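Local coordinates for protein aminotransferase (Psychrobacter arcticus 273-4, PDB 3IF2) that binds pyridoxal 5'-phosphate and probably works as an amino-acid aminotransferase, perhaps passing amino groups between valine and pyruvate, at residues Gly208-Ser213 with Tyr238-Ile243. Residues are numbered along the deposited sequence; the frame is centred on the assembly and turned at random.
Sequences GAICCS and YDIPLI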
loop_
_atom_site.group_PDB
_atom_site.type_symbol
_atom_site.label_atom_id
_atom_site.label_comp_id
_atom_site.label_asym_id
_atom_site.label_seq_id
_atom_site.Cartn_x
_atom_site.Cartn_y
_atom_site.Cartn_z
ATOM N N GLY A 208 5.117 1.511 24.227
ATOM C CA GLY A 208 6.024 1.969 23.155
ATOM C C GLY A 208 5.737 3.337 22.538
ATOM O O GLY A 208 6.654 4.002 22.070
ATOM N N ALA A 209 4.468 3.744 22.526
ATOM C CA ALA A 209 4.038 5.044 21.997
ATOM C C ALA A 209 2.657 5.394 22.526
ATOM O O ALA A 209 1.971 4.521 23.051
ATOM C CB ALA A 209 4.007 5.006 20.485
ATOM N N ILE A 210 2.280 6.673 22.411
ATOM C CA ILE A 210 0.930 7.143 22.751
ATOM C C ILE A 210 0.295 7.551 21.430
ATOM O O ILE A 210 0.973 8.145 20.590
ATOM C CB ILE A 210 0.908 8.337 23.724
ATOM C CG1 ILE A 210 1.604 7.972 25.037
ATOM C CG2 ILE A 210 -0.530 8.740 24.034
ATOM C CD1 ILE A 210 1.607 9.102 26.083
ATOM N N CYS A 211 -0.987 7.236 21.242
ATOM C CA CYS A 211 -1.702 7.597 20.017
ATOM C C CYS A 211 -3.170 8.001 20.195
ATOM O O CYS A 211 -3.874 7.437 21.031
ATOM C CB CYS A 211 -1.639 6.446 19.018
ATOM S SG CYS A 211 -2.324 6.899 17.395
ATOM N N CYS A 212 -3.610 8.972 19.386
ATOM C CA CYS A 212 -5.013 9.384 19.337
ATOM C C CYS A 212 -5.372 10.173 18.080
ATOM O O CYS A 212 -4.498 10.746 17.445
ATOM C CB CYS A 212 -5.368 10.236 20.539
ATOM S SG CYS A 212 -4.465 11.750 20.537
ATOM N N SER A 213 -6.669 10.197 17.762
ATOM C CA SER A 213 -7.227 10.922 16.634
ATOM C C SER A 213 -7.814 12.237 17.133
ATOM O O SER A 213 -8.444 12.262 18.194
ATOM C CB SER A 213 -8.266 10.083 15.890
ATOM O OG SER A 213 -9.224 9.511 16.750
ATOM N N TYR A 238 8.497 9.486 29.573
ATOM C CA TYR A 238 8.730 8.055 29.338
ATOM C C TYR A 238 9.519 7.674 28.061
ATOM O O TYR A 238 9.575 6.486 27.727
ATOM C CB TYR A 238 7.393 7.285 29.447
ATOM C CG TYR A 238 6.841 7.277 30.865
ATOM C CD1 TYR A 238 7.357 6.396 31.836
ATOM C CD2 TYR A 238 5.814 8.147 31.252
ATOM C CE1 TYR A 238 6.858 6.381 33.166
ATOM C CE2 TYR A 238 5.306 8.138 32.579
ATOM C CZ TYR A 238 5.833 7.253 33.523
ATOM O OH TYR A 238 5.338 7.250 34.806
ATOM N N ASP A 239 10.193 8.630 27.398
ATOM C CA ASP A 239 10.948 8.372 26.132
ATOM C C ASP A 239 10.143 7.626 25.082
ATOM O O ASP A 239 10.583 6.610 24.540
ATOM C CB ASP A 239 12.291 7.646 26.382
ATOM C CG ASP A 239 13.422 8.594 26.623
ATOM O OD1 ASP A 239 13.486 9.158 27.743
ATOM O OD2 ASP A 239 14.258 8.737 25.684
ATOM N N ILE A 240 8.929 8.099 24.852
ATOM C CA ILE A 240 8.055 7.518 23.832
ATOM C C ILE A 240 7.394 8.647 23.034
ATOM O O ILE A 240 7.124 9.717 23.595
ATOM C CB ILE A 240 7.004 6.537 24.443
ATOM C CG1 ILE A 240 6.132 7.213 25.522
ATOM C CG2 ILE A 240 7.703 5.295 25.022
ATOM C CD1 ILE A 240 4.896 6.415 25.895
ATOM N N PRO A 241 7.151 8.431 21.728
ATOM C CA PRO A 241 6.522 9.485 20.961
ATOM C C PRO A 241 5.011 9.560 21.141
ATOM O O PRO A 241 4.381 8.597 21.598
ATOM C CB PRO A 241 6.867 9.102 19.525
ATOM C CG PRO A 241 6.906 7.664 19.549
ATOM C CD PRO A 241 7.556 7.323 20.846
ATOM N N LEU A 242 4.473 10.716 20.756
ATOM C CA LEU A 242 3.043 11.004 20.731
ATOM C C LEU A 242 2.632 11.049 19.250
ATOM O O LEU A 242 3.020 11.965 18.514
ATOM C CB LEU A 242 2.772 12.333 21.418
ATOM C CG LEU A 242 1.368 12.906 21.426
ATOM C CD1 LEU A 242 0.367 11.891 21.962
ATOM C CD2 LEU A 242 1.384 14.202 22.261
ATOM N N ILE A 243 1.886 10.034 18.819
ATOM C CA ILE A 243 1.399 9.910 17.460
ATOM C C ILE A 243 0.050 10.606 17.461
ATOM O O ILE A 243 -0.760 10.338 18.342
ATOM C CB ILE A 243 1.220 8.429 17.035
ATOM C CG1 ILE A 243 2.511 7.613 17.284
ATOM C CG2 ILE A 243 0.832 8.348 15.569
ATOM C CD1 ILE A 243 2.382 6.166 16.977
#
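Ile210 and Leu242 sit side by side on neighbouring parallel strands, and they illustrate how a beta-alpha-beta crossover closes in the large domain of a fold-type I aminotransferase. Strand 207-213 leads through helix 225-237 into strand 242-245, and a Schellman motif with Asp239 at positive phi turns the chain out of that helix. Backbone bonds then zip the strands together: Ile210 N gives a nearly straight bond to Pro241 O (3.0 Å), Ile243 N returns one to Ile210 O (2.7 Å), and Cys212 N makes a weak third to Ile243 O.

Ile240, just ahead of the second strand, shows how an entering side chain is seated. Its CB points toward the first strand and lies 3.5 Å from Gly208 O. CG2 meets the same carbonyl oxygen, whereas CG1, set between the backbone N and the carbonyl carbon (chi1 57°), carries the chain on to CD1. That tip touches Ile210 CG1 at 3.7 Å, the two side chains crossing at about a right angle. An alanine in place of Ile240 would probably leave Ile210 CG1 without this neighbour and open a gap beside Gly208 O.

The two faces of the sheet are filled differently. Ile210 and Leu242 lie on the side of the crossover helix, where Ala235 and Ala232 cover them, and Ile210 CG2 meets Leu242 CD1 at 3.9 Å. Cys211 and Ile243 face Phe123 of helix 115-125. At its far end the first strand delivers Ser213 to the pyridoxal phosphate pocket. Nearer its start, the CD1 tip of Ile243 reaches back along the sheet to Ala209 CB, 4.0 Å away.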